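Local coordinates for protein dephospho-CoA kinase (Mycobacterium paratuberculosis, PDB 6N39) that probably catalyses the ATP-dependent phosphorylation of the 3'-hydroxyl group of dephosphocoenzyme A, the last step of coenzyme A biosynthesis, at residues F29-A34 and E189-A194; V116-P121 and P130-V135; V253-L258 and F264-V269; I274-E277 and A281-E284; G350-L355 and R403-A408. All coordinates share one frame; numbering follows the deposited sequence.

Contacts 1 and 2 belong to the kinase part of the chain, contacts 3, 4 and 5 to the UPF0157 region. Contact 2 is nested inside the loop that contact 1 closes, and the two meet where A34 packs on V117. Contacts 2, 4 and 5 are buried, whereas contacts 1 and 3 mix buried and more exposed residues. Apolar packing dominates throughout, but contact 2 sets a paired carboxylate beside a ring, and contact 3 borders two acetates. Contact 4 uses aliphatic carbons alone, while contact 5 relies on aromatic edges. Contact 5 touches contacts 3 and 4: L355 packs on V253 of contact 3, and Q351 probably hydrogen-bonds T275 of contact 4.

Contact 1 of 5, residues F29-A34 and E189-A194; sequences FAQCGA and ELVQRA
F29 and A194 mark the closest backbone approach of 29-34 to 189-194, with their CA atoms 6.3 Å apart. The first segment holds the end of helix 22-31 and the loop after it, the second an early part of helix 187-210. The chain leaves the first helix through a Schellman motif: G33, with a phi of 100°, donates from N to A30 O, and A34 N reaches back to F29 O. Across the gap, one corner of the F29 ring does the touching. Its CE1 lies 3.9 Å from A194 CB and 3.5 Å from A194 O, the oxygen approaching the ring obliquely. CG of F29 stands beside its own backbone N (chi1 -76°), which brings the ring round to the later helix, where it also packs on W198 and I202. A194 CB points into the same seam and meets L25 and A28. Nearer the surface, Q31 NE2 comes within 4.4 Å of V191 CG1. Helix 22-31 begins within the predicted ATP-binding segment, so this seam joins the P-loop helix of the kinase to helix 187-210. With no hydrogen bonds between the segments, their mutual hold is one of shape and burial, centred on the ring and the methyl group.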
# COMPACT_ATOMS: atom_id res chain seq x y z
N PHE A 29 -15.50 -8.94 9.39
CA PHE A 29 -15.04 -9.34 8.07
C PHE A 29 -15.25 -10.84 7.85
O PHE A 29 -15.63 -11.27 6.76
CB PHE A 29 -13.57 -8.96 7.86
CG PHE A 29 -13.36 -7.50 7.58
CD1 PHE A 29 -14.18 -6.82 6.68
CD2 PHE A 29 -12.34 -6.80 8.21
CE1 PHE A 29 -13.98 -5.47 6.42
CE2 PHE A 29 -12.14 -5.45 7.95
CZ PHE A 29 -12.96 -4.78 7.06
N ALA A 30 -15.03 -11.66 8.90
CA ALA A 30 -15.29 -13.09 8.76
C ALA A 30 -16.76 -13.36 8.43
O ALA A 30 -17.09 -14.31 7.72
CB ALA A 30 -14.90 -13.83 10.05
N GLN A 31 -17.65 -12.54 8.98
CA GLN A 31 -19.07 -12.66 8.65
C GLN A 31 -19.34 -12.27 7.20
O GLN A 31 -20.40 -12.62 6.66
CB GLN A 31 -19.90 -11.81 9.60
CG GLN A 31 -19.89 -12.34 11.03
CD GLN A 31 -20.51 -11.37 12.01
OE1 GLN A 31 -19.90 -11.04 13.04
NE2 GLN A 31 -21.71 -10.90 11.71
N CYS A 32 -18.42 -11.53 6.58
CA CYS A 32 -18.54 -11.34 5.13
C CYS A 32 -17.93 -12.46 4.29
O CYS A 32 -18.00 -12.39 3.06
CB CYS A 32 -17.88 -10.04 4.70
SG CYS A 32 -18.72 -8.63 5.37
N GLY A 33 -17.32 -13.47 4.92
CA GLY A 33 -16.68 -14.54 4.19
C GLY A 33 -15.17 -14.45 4.06
O GLY A 33 -14.58 -15.27 3.34
N ALA A 34 -14.53 -13.50 4.73
CA ALA A 34 -13.07 -13.42 4.72
C ALA A 34 -12.45 -14.56 5.54
O ALA A 34 -13.07 -15.11 6.46
CB ALA A 34 -12.59 -12.08 5.27
N GLU A 189 -23.27 -1.18 14.34
CA GLU A 189 -22.71 -0.16 13.45
C GLU A 189 -21.37 -0.60 12.88
O GLU A 189 -21.08 -0.34 11.71
CB GLU A 189 -22.56 1.17 14.18
CG GLU A 189 -23.86 1.94 14.28
CD GLU A 189 -23.79 3.09 15.26
OE1 GLU A 189 -23.01 3.00 16.24
OE2 GLU A 189 -24.50 4.09 15.06
N LEU A 190 -20.55 -1.28 13.69
CA LEU A 190 -19.29 -1.80 13.20
C LEU A 190 -19.52 -2.87 12.13
O LEU A 190 -18.85 -2.87 11.09
CB LEU A 190 -18.46 -2.37 14.36
CG LEU A 190 -17.09 -2.99 14.02
CD1 LEU A 190 -16.14 -1.97 13.39
CD2 LEU A 190 -16.46 -3.61 15.26
N VAL A 191 -20.46 -3.79 12.38
CA VAL A 191 -20.74 -4.82 11.37
C VAL A 191 -21.17 -4.17 10.06
O VAL A 191 -20.73 -4.58 8.96
CB VAL A 191 -21.80 -5.81 11.90
CG1 VAL A 191 -22.40 -6.66 10.75
CG2 VAL A 191 -21.21 -6.72 13.02
N GLN A 192 -22.04 -3.16 10.14
CA GLN A 192 -22.50 -2.46 8.94
C GLN A 192 -21.35 -1.78 8.22
O GLN A 192 -21.23 -1.85 6.99
CB GLN A 192 -23.57 -1.45 9.33
CG GLN A 192 -24.18 -0.68 8.15
CD GLN A 192 -25.21 0.32 8.62
OE1 GLN A 192 -25.07 0.89 9.70
NE2 GLN A 192 -26.24 0.55 7.81
N ARG A 193 -20.49 -1.08 8.97
CA ARG A 193 -19.37 -0.38 8.36
C ARG A 193 -18.41 -1.36 7.68
O ARG A 193 -17.94 -1.11 6.56
CB ARG A 193 -18.64 0.44 9.44
CG ARG A 193 -17.52 1.30 8.91
CD ARG A 193 -18.06 2.50 8.14
NE ARG A 193 -16.97 3.23 7.48
CZ ARG A 193 -16.75 3.22 6.17
NH1 ARG A 193 -17.54 2.53 5.37
NH2 ARG A 193 -15.73 3.91 5.66
N ALA A 194 -18.12 -2.48 8.35
CA ALA A 194 -17.24 -3.48 7.76
C ALA A 194 -17.83 -4.05 6.48
O ALA A 194 -17.11 -4.25 5.49
CB ALA A 194 -16.96 -4.60 8.77

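Contact 2 of 5, residues V116-P121 and P130-V135; sequences VVEDIP and PLFPLV
The meeting of E118 and I120 with F132 is a buried side-chain packing beside the C-terminal end of strand 115-119, in the five-stranded parallel sheet of a P-loop kinase fold. Segment 116-121 runs along strand 115-119 and off its C-terminal end; 130-135 is the connection leading into strand 135-139, and strand 10-16 lies between the two strands in the sheet. F132 supplies the common surface, projecting toward the first segment with CG beside its backbone N (chi1 -64°). Its CE1 corner receives the carboxylate of E118: OE2 lies at the ring edge, close to the ring plane, 4.0 Å from CE1. The carboxylate is turned nearly perpendicular to the ring, the two planes standing 88° apart. This carboxylate oxygen is not left to the ring alone, since E118 OE2 forms salt bridges with R11 and R103, which probably stabilise its negative charge in the buried setting. R11 also packs against F132, so one arginine serves both partners. Further along, D119 makes a salt bridge with K22 of the predicted ATP-binding loop, which places the strand end beside the predicted nucleotide site. I120 comes at the ring from the direction opposite to that of F132, its chain reaching out to the terminal methyl. The tightest point is there: I120 CD1 approaches obliquely to 3.3 Å from F132 CZ and 3.9 Å from F132 CE2.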
# COMPACT_ATOMS: atom_id res chain seq x y z
N VAL A 116 -7.69 -12.98 2.45
CA VAL A 116 -7.06 -13.32 3.73
C VAL A 116 -6.88 -12.04 4.53
O VAL A 116 -6.22 -11.11 4.07
CB VAL A 116 -5.71 -14.03 3.52
CG1 VAL A 116 -5.03 -14.34 4.86
CG2 VAL A 116 -5.90 -15.31 2.73
N VAL A 117 -7.45 -12.00 5.72
CA VAL A 117 -7.27 -10.86 6.62
C VAL A 117 -6.33 -11.29 7.74
O VAL A 117 -6.64 -12.21 8.51
CB VAL A 117 -8.61 -10.37 7.19
CG1 VAL A 117 -8.39 -9.25 8.22
CG2 VAL A 117 -9.50 -9.90 6.06
N GLU A 118 -5.18 -10.62 7.86
CA GLU A 118 -4.17 -10.98 8.85
C GLU A 118 -4.16 -9.97 9.99
O GLU A 118 -3.82 -8.79 9.79
CB GLU A 118 -2.79 -11.06 8.20
CG GLU A 118 -2.76 -11.90 6.94
CD GLU A 118 -1.39 -12.51 6.69
OE1 GLU A 118 -0.74 -12.95 7.67
OE2 GLU A 118 -0.98 -12.56 5.51
N ASP A 119 -4.48 -10.44 11.19
CA ASP A 119 -4.48 -9.63 12.40
C ASP A 119 -3.05 -9.58 12.94
O ASP A 119 -2.53 -10.59 13.44
CB ASP A 119 -5.45 -10.22 13.42
CG ASP A 119 -5.60 -9.36 14.68
OD1 ASP A 119 -4.63 -8.69 15.10
OD2 ASP A 119 -6.70 -9.39 15.26
N ILE A 120 -2.42 -8.42 12.85
CA ILE A 120 -1.04 -8.26 13.27
C ILE A 120 -0.98 -7.09 14.25
O ILE A 120 -1.00 -5.92 13.83
CB ILE A 120 -0.13 -8.06 12.05
CG1 ILE A 120 -0.26 -9.29 11.16
CG2 ILE A 120 1.32 -7.83 12.49
CD1 ILE A 120 0.13 -9.07 9.78
N PRO A 121 -0.94 -7.35 15.55
CA PRO A 121 -1.09 -6.25 16.52
C PRO A 121 0.05 -5.24 16.51
O PRO A 121 -0.18 -4.08 16.87
CB PRO A 121 -1.19 -6.98 17.87
CG PRO A 121 -0.63 -8.35 17.62
CD PRO A 121 -0.95 -8.67 16.19
N PRO A 130 3.94 -1.86 4.54
CA PRO A 130 4.27 -1.99 3.11
C PRO A 130 4.27 -3.43 2.61
O PRO A 130 4.27 -3.64 1.39
CB PRO A 130 5.67 -1.37 3.01
CG PRO A 130 5.72 -0.41 4.16
CD PRO A 130 5.04 -1.19 5.26
N LEU A 131 4.27 -4.42 3.50
CA LEU A 131 4.10 -5.81 3.09
C LEU A 131 2.72 -6.08 2.50
O LEU A 131 2.55 -7.10 1.84
CB LEU A 131 4.33 -6.75 4.28
CG LEU A 131 5.64 -6.67 5.05
CD1 LEU A 131 5.61 -7.59 6.29
CD2 LEU A 131 6.80 -7.02 4.16
N PHE A 132 1.74 -5.19 2.72
CA PHE A 132 0.38 -5.58 2.31
C PHE A 132 -0.14 -4.71 1.17
O PHE A 132 0.18 -3.52 1.08
CB PHE A 132 -0.60 -5.49 3.48
CG PHE A 132 -0.29 -6.44 4.60
CD1 PHE A 132 -0.82 -7.72 4.61
CD2 PHE A 132 0.56 -6.07 5.61
CE1 PHE A 132 -0.52 -8.60 5.62
CE2 PHE A 132 0.88 -6.95 6.63
CZ PHE A 132 0.33 -8.21 6.63
N PRO A 133 -0.97 -5.28 0.29
CA PRO A 133 -1.66 -4.47 -0.73
C PRO A 133 -2.72 -3.53 -0.15
O PRO A 133 -3.16 -2.61 -0.85
CB PRO A 133 -2.31 -5.51 -1.66
CG PRO A 133 -2.23 -6.82 -0.94
CD PRO A 133 -1.15 -6.73 0.11
N LEU A 134 -3.12 -3.72 1.10
CA LEU A 134 -4.17 -2.93 1.72
C LEU A 134 -4.10 -3.15 3.23
O LEU A 134 -3.96 -4.28 3.69
CB LEU A 134 -5.54 -3.36 1.20
CG LEU A 134 -6.76 -2.53 1.58
CD1 LEU A 134 -6.77 -1.24 0.77
CD2 LEU A 134 -8.01 -3.35 1.32
N VAL A 135 -4.21 -2.07 4.00
CA VAL A 135 -4.15 -2.12 5.45
C VAL A 135 -5.39 -1.44 6.02
O VAL A 135 -5.71 -0.30 5.64
CB VAL A 135 -2.86 -1.47 5.99
CG1 VAL A 135 -2.85 -1.45 7.52
CG2 VAL A 135 -1.60 -2.23 5.49

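Contact 3 of 5, residues V253-L258 and F264-V269; sequences VGSTAL and FAAKDV. With ACT (acetate ion), chain C; ACT (acetate ion), chain G.
L258 and F264 meet at about a right angle: the L258 methyl CD1 comes obliquely to the far end of the F264 ring, 3.7 Å from CE2. At the edge of that ring, near its plane, lies S255 OG, 4.2 Å from F264 CZ. F264 has CG anti to its backbone N (chi1 -166°), which swings the ring across to the short 3-10 turn 255-257. Beside it S255 and A266 point toward each other, their CB atoms 3.6 Å apart. T256 turns CG2 to the second backbone, 3.3 Å from V269 O, while its OG1 hydrogen-bonds H252. S255 N and S255 OG both donate to one acetate, at 3.0 Å to OXT and 2.7 Å to O, and S255 OG is also hydrogen-bonded to K375 NZ. K267 N donates to OXT of the second acetate at 2.9 Å. The two ions, probably from the crystallisation liquor, are gripped further by Y371, K375, Y389 and K393 between them. A Gly-Ser turn after a strand is consistent with the nucleotidyltransferase clan to which GrpB proteins belong. Van der Waals packing, mostly apolar, joins the segments, while their backbone NH groups and the nearby lysines probably form a surface suited to small anions.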
# COMPACT_ATOMS: atom_id res chain seq x y z
N VAL A 253 5.04 10.99 -9.16
CA VAL A 253 5.18 11.89 -10.29
C VAL A 253 3.80 12.38 -10.72
O VAL A 253 2.78 12.00 -10.15
CB VAL A 253 5.92 11.22 -11.47
CG1 VAL A 253 7.34 10.81 -11.05
CG2 VAL A 253 5.13 9.98 -11.94
N GLY A 254 3.78 13.21 -11.76
CA GLY A 254 2.51 13.65 -12.31
C GLY A 254 1.85 14.74 -11.49
O GLY A 254 2.42 15.30 -10.55
N SER A 255 0.60 15.03 -11.86
CA SER A 255 -0.09 16.20 -11.30
C SER A 255 -0.35 16.07 -9.80
O SER A 255 -0.36 17.10 -9.11
CB SER A 255 -1.42 16.43 -12.01
OG SER A 255 -1.24 17.15 -13.21
N THR A 256 -0.58 14.86 -9.29
CA THR A 256 -0.83 14.75 -7.85
C THR A 256 0.44 14.93 -7.03
O THR A 256 0.34 15.06 -5.81
CB THR A 256 -1.49 13.41 -7.46
OG1 THR A 256 -0.61 12.32 -7.69
CG2 THR A 256 -2.80 13.19 -8.23
N ALA A 257 1.62 14.98 -7.66
CA ALA A 257 2.87 15.22 -6.94
C ALA A 257 3.24 16.69 -6.82
O ALA A 257 4.23 17.01 -6.14
CB ALA A 257 4.03 14.48 -7.62
N LEU A 258 2.50 17.60 -7.44
CA LEU A 258 2.81 19.01 -7.30
C LEU A 258 2.43 19.52 -5.91
O LEU A 258 1.51 18.98 -5.28
CB LEU A 258 2.08 19.82 -8.36
CG LEU A 258 2.42 19.41 -9.79
CD1 LEU A 258 1.61 20.23 -10.79
CD2 LEU A 258 3.91 19.56 -10.05
N PHE A 264 -5.32 25.00 -8.30
CA PHE A 264 -4.96 23.99 -9.29
C PHE A 264 -6.04 22.91 -9.32
O PHE A 264 -7.05 22.99 -8.62
CB PHE A 264 -3.57 23.43 -8.97
CG PHE A 264 -2.94 22.63 -10.09
CD1 PHE A 264 -2.65 23.22 -11.31
CD2 PHE A 264 -2.61 21.30 -9.90
CE1 PHE A 264 -2.07 22.49 -12.33
CE2 PHE A 264 -2.03 20.55 -10.93
CZ PHE A 264 -1.76 21.15 -12.14
N ALA A 265 -5.83 21.86 -10.13
CA ALA A 265 -6.82 20.81 -10.30
C ALA A 265 -6.20 19.66 -11.07
O ALA A 265 -5.32 19.87 -11.91
CB ALA A 265 -8.07 21.32 -11.03
N ALA A 266 -6.67 18.44 -10.79
CA ALA A 266 -6.08 17.26 -11.40
C ALA A 266 -7.09 16.12 -11.37
O ALA A 266 -8.03 16.11 -10.57
CB ALA A 266 -4.79 16.84 -10.69
N LYS A 267 -6.88 15.16 -12.26
CA LYS A 267 -7.60 13.90 -12.21
C LYS A 267 -7.18 13.13 -10.95
O LYS A 267 -6.02 13.16 -10.55
CB LYS A 267 -7.29 13.11 -13.48
CG LYS A 267 -8.24 11.99 -13.84
CD LYS A 267 -7.72 11.27 -15.08
CE LYS A 267 -8.44 9.94 -15.31
NZ LYS A 267 -7.66 9.04 -16.21
N ASP A 268 -8.13 12.45 -10.30
CA ASP A 268 -7.81 11.79 -9.02
C ASP A 268 -7.25 10.38 -9.26
O ASP A 268 -7.85 9.35 -8.97
CB ASP A 268 -9.03 11.75 -8.10
CG ASP A 268 -8.65 11.45 -6.63
OD1 ASP A 268 -7.55 10.90 -6.38
OD2 ASP A 268 -9.44 11.75 -5.72
N VAL A 269 -6.04 10.37 -9.79
CA VAL A 269 -5.28 9.13 -9.95
C VAL A 269 -3.83 9.45 -9.62
O VAL A 269 -3.30 10.48 -10.05
CB VAL A 269 -5.44 8.55 -11.37
CG1 VAL A 269 -5.21 9.61 -12.41
CG2 VAL A 269 -4.50 7.35 -11.58
C ACT C . 0.18 14.38 -15.17
O ACT C . -0.16 15.60 -15.09
OXT ACT C . -0.04 13.46 -14.34
CH3 ACT C . 0.95 13.94 -16.49
C ACT G . -4.43 15.10 -15.19
O ACT G . -5.08 15.25 -16.28
OXT ACT G . -4.63 15.63 -14.04
CH3 ACT G . -3.19 14.14 -15.26

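Contact 4 of 5, residues I274-E277 and A281-E284; sequences ITVE and AADE
V276 meets A281 and A282 through aliphatic carbons alone; no planar side-chain group takes part, so there are no ring faces or edges to assign, and the backbone N of A282 lies 4.2 Å from V276 CG2. The branched carbon of V276 faces the helix. Its CB lies 4.3 Å from A281 CB, and its CG2 reaches 4.1 Å from A282 CB. CG2 occupies the position between the backbone N and the carbonyl carbon, with CG1 beside the N (chi1 -62°), and this rotation turns CG2 toward A282 CB. Helix 279-284 follows strand 270-276 almost at once, making a tight strand-to-helix connection at the end of a central strand of the mixed four-stranded sheet in the UPF0157 region. The backbones come closest at V276 and A282, whose CA atoms are 6.5 Å apart, and the small alanine side chains are consistent with this spacing. A281 N is hydrogen-bonded to OG of S278, the residue preceding helix 279-284. The same valine and A282 both pack on I343 of strand 339-345, and V276 also meets L285. Beyond the contact, D283 forms salt bridges with R328 and R296, and E284 one with R246.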
# COMPACT_ATOMS: atom_id res chain seq x y z
N ILE A 274 8.47 3.57 -11.19
CA ILE A 274 9.55 2.69 -10.78
C ILE A 274 10.63 2.74 -11.86
O ILE A 274 10.36 2.43 -13.03
CB ILE A 274 9.05 1.24 -10.59
CG1 ILE A 274 7.90 1.18 -9.57
CG2 ILE A 274 10.21 0.34 -10.19
CD1 ILE A 274 7.27 -0.22 -9.48
N THR A 275 11.84 3.14 -11.47
CA THR A 275 12.99 3.12 -12.36
C THR A 275 13.69 1.77 -12.25
O THR A 275 14.03 1.35 -11.14
CB THR A 275 13.96 4.26 -12.03
OG1 THR A 275 13.33 5.52 -12.27
CG2 THR A 275 15.19 4.17 -12.89
N VAL A 276 13.89 1.09 -13.39
CA VAL A 276 14.55 -0.21 -13.42
C VAL A 276 15.77 -0.10 -14.31
O VAL A 276 16.00 0.90 -14.98
CB VAL A 276 13.62 -1.35 -13.90
CG1 VAL A 276 12.43 -1.50 -12.95
CG2 VAL A 276 13.13 -1.07 -15.34
N GLU A 277 16.57 -1.17 -14.33
CA GLU A 277 17.80 -1.11 -15.12
C GLU A 277 17.61 -1.57 -16.56
O GLU A 277 18.48 -1.27 -17.39
CB GLU A 277 18.91 -1.91 -14.44
CG GLU A 277 18.97 -3.36 -14.82
CD GLU A 277 20.11 -4.09 -14.12
OE1 GLU A 277 19.98 -5.31 -13.90
OE2 GLU A 277 21.12 -3.43 -13.78
N ALA A 281 14.15 -6.59 -16.53
CA ALA A 281 13.83 -6.46 -15.11
C ALA A 281 12.38 -6.04 -14.90
O ALA A 281 11.67 -6.57 -14.02
CB ALA A 281 14.80 -5.45 -14.47
N ALA A 282 11.91 -5.07 -15.70
CA ALA A 282 10.50 -4.71 -15.65
C ALA A 282 9.61 -5.93 -15.85
O ALA A 282 8.61 -6.10 -15.15
CB ALA A 282 10.19 -3.65 -16.72
N ASP A 283 9.98 -6.80 -16.78
CA ASP A 283 9.15 -7.97 -17.04
C ASP A 283 9.20 -8.96 -15.88
O ASP A 283 8.23 -9.69 -15.64
CB ASP A 283 9.56 -8.62 -18.37
CG ASP A 283 9.04 -7.84 -19.59
OD1 ASP A 283 8.08 -7.05 -19.43
OD2 ASP A 283 9.56 -8.01 -20.70
N GLU A 284 10.32 -8.99 -15.14
CA GLU A 284 10.36 -9.80 -13.93
C GLU A 284 9.41 -9.27 -12.85
O GLU A 284 9.11 -9.99 -11.89
CB GLU A 284 11.79 -9.84 -13.36
CG GLU A 284 12.79 -10.63 -14.20
CD GLU A 284 14.21 -10.61 -13.61
OE1 GLU A 284 14.42 -10.03 -12.52
OE2 GLU A 284 15.11 -11.18 -14.25

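Contact 5 of 5, residues G350-L355 and R403-A408; sequences GQQFAL and RAWDWA
F353 holds CG anti to its backbone N (chi1 -175°), while W405 keeps CG beside its own N (chi1 -83°), and these two rotations send both rings into the gap between their helices. There F353 meets A404 with its edge: A404 CB lies in the ring plane, 4.0 Å from CE1. The W405 ring likewise offers an edge, with Q352 CB in its plane, 3.9 Å from CZ2 and 4.2 Å from CH2. The two rings approach each other only obliquely, W405 NE1 standing 4.1 Å from F353 CD1, and Y401 meets each of them edge-to-face. Q352 NE2 donates to Q351 OE1 at 2.9 Å, nearly straight and on a lone pair, and Q352 OE1 bonds T312. The axes of 350-355 and 403-408 pass 11.2 Å apart at 80°, and at that distance the gap is bridged by the large side chains of F353 and W405. W360 and L356 of helix 349-363 extend the seam to A404, W405 and W407. Away from that seam, A354 and L355 of helix 349-363 pack on strand 270-276, and L355 also on strand 249-253, which places this helix between the sheet and the C-terminal helix.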
# COMPACT_ATOMS: atom_id res chain seq x y z
N GLY A 350 11.85 8.91 -21.32
CA GLY A 350 10.60 8.95 -20.56
C GLY A 350 10.83 8.90 -19.06
O GLY A 350 10.14 9.58 -18.28
N GLN A 351 11.81 8.09 -18.63
CA GLN A 351 12.21 8.03 -17.22
C GLN A 351 12.69 9.38 -16.71
O GLN A 351 12.38 9.79 -15.58
CB GLN A 351 13.31 6.97 -17.08
CG GLN A 351 13.72 6.61 -15.64
CD GLN A 351 14.84 7.50 -15.11
OE1 GLN A 351 15.61 8.07 -15.89
NE2 GLN A 351 14.94 7.62 -13.79
N GLN A 352 13.46 10.11 -17.52
CA GLN A 352 13.96 11.41 -17.08
C GLN A 352 12.84 12.44 -17.06
O GLN A 352 12.71 13.21 -16.10
CB GLN A 352 15.10 11.85 -18.00
CG GLN A 352 16.26 10.86 -18.01
CD GLN A 352 17.29 11.22 -16.98
OE1 GLN A 352 17.89 12.28 -17.06
NE2 GLN A 352 17.49 10.34 -15.98
N PHE A 353 12.01 12.44 -18.10
CA PHE A 353 10.97 13.45 -18.23
C PHE A 353 9.93 13.35 -17.12
O PHE A 353 9.42 14.37 -16.65
CB PHE A 353 10.29 13.33 -19.60
CG PHE A 353 9.28 14.41 -19.86
CD1 PHE A 353 9.63 15.75 -19.65
CD2 PHE A 353 8.00 14.10 -20.31
CE1 PHE A 353 8.71 16.77 -19.88
CE2 PHE A 353 7.08 15.11 -20.56
CZ PHE A 353 7.43 16.45 -20.34
N ALA A 354 9.60 12.13 -16.67
CA ALA A 354 8.60 12.01 -15.60
C ALA A 354 9.06 12.73 -14.32
O ALA A 354 8.24 13.33 -13.61
CB ALA A 354 8.30 10.53 -15.31
N LEU A 355 10.35 12.67 -14.02
CA LEU A 355 10.89 13.38 -12.85
C LEU A 355 11.02 14.88 -13.12
O LEU A 355 10.67 15.74 -12.26
CB LEU A 355 12.26 12.76 -12.49
CG LEU A 355 12.28 11.25 -12.17
CD1 LEU A 355 13.69 10.74 -11.98
CD2 LEU A 355 11.45 10.92 -10.92
N ARG A 403 10.04 22.99 -23.40
CA ARG A 403 10.24 24.05 -22.42
C ARG A 403 10.85 23.50 -21.14
O ARG A 403 11.75 24.11 -20.56
CB ARG A 403 8.92 24.75 -22.12
CG ARG A 403 8.41 25.65 -23.25
CD ARG A 403 6.89 25.68 -23.23
NE ARG A 403 6.36 26.37 -22.06
CZ ARG A 403 5.09 26.31 -21.67
NH1 ARG A 403 4.22 25.57 -22.35
NH2 ARG A 403 4.69 26.99 -20.60
N ALA A 404 10.35 22.36 -20.66
CA ALA A 404 10.92 21.72 -19.49
C ALA A 404 12.41 21.45 -19.70
O ALA A 404 13.22 21.71 -18.80
CB ALA A 404 10.18 20.41 -19.19
N TRP A 405 12.79 20.95 -20.87
CA TRP A 405 14.21 20.68 -21.06
C TRP A 405 15.02 21.95 -21.24
O TRP A 405 16.20 21.99 -20.85
CB TRP A 405 14.40 19.70 -22.23
CG TRP A 405 14.21 18.29 -21.74
CD1 TRP A 405 13.14 17.46 -21.97
CD2 TRP A 405 15.10 17.56 -20.87
NE1 TRP A 405 13.32 16.26 -21.31
CE2 TRP A 405 14.51 16.30 -20.63
CE3 TRP A 405 16.34 17.85 -20.30
CZ2 TRP A 405 15.13 15.33 -19.85
CZ3 TRP A 405 16.95 16.88 -19.51
CH2 TRP A 405 16.34 15.64 -19.30
N ASP A 406 14.42 23.02 -21.76
CA ASP A 406 15.11 24.31 -21.78
C ASP A 406 15.40 24.78 -20.36
O ASP A 406 16.50 25.24 -20.04
CB ASP A 406 14.26 25.36 -22.50
CG ASP A 406 14.56 25.43 -23.98
OD1 ASP A 406 15.68 25.04 -24.37
OD2 ASP A 406 13.69 25.89 -24.75
N TRP A 407 14.40 24.66 -19.48
CA TRP A 407 14.58 25.01 -18.08
C TRP A 407 15.64 24.13 -17.43
O TRP A 407 16.45 24.60 -16.62
CB TRP A 407 13.24 24.89 -17.34
CG TRP A 407 13.32 25.13 -15.87
CD1 TRP A 407 13.27 26.34 -15.22
CD2 TRP A 407 13.48 24.14 -14.85
NE1 TRP A 407 13.38 26.15 -13.87
CE2 TRP A 407 13.50 24.81 -13.61
CE3 TRP A 407 13.58 22.74 -14.86
CZ2 TRP A 407 13.65 24.13 -12.40
CZ3 TRP A 407 13.72 22.07 -13.65
CH2 TRP A 407 13.75 22.77 -12.44
N ALA A 408 15.64 22.83 -17.75
CA ALA A 408 16.62 21.92 -17.18
C ALA A 408 18.03 22.30 -17.61
O ALA A 408 18.96 22.28 -16.80
CB ALA A 408 16.32 20.48 -17.59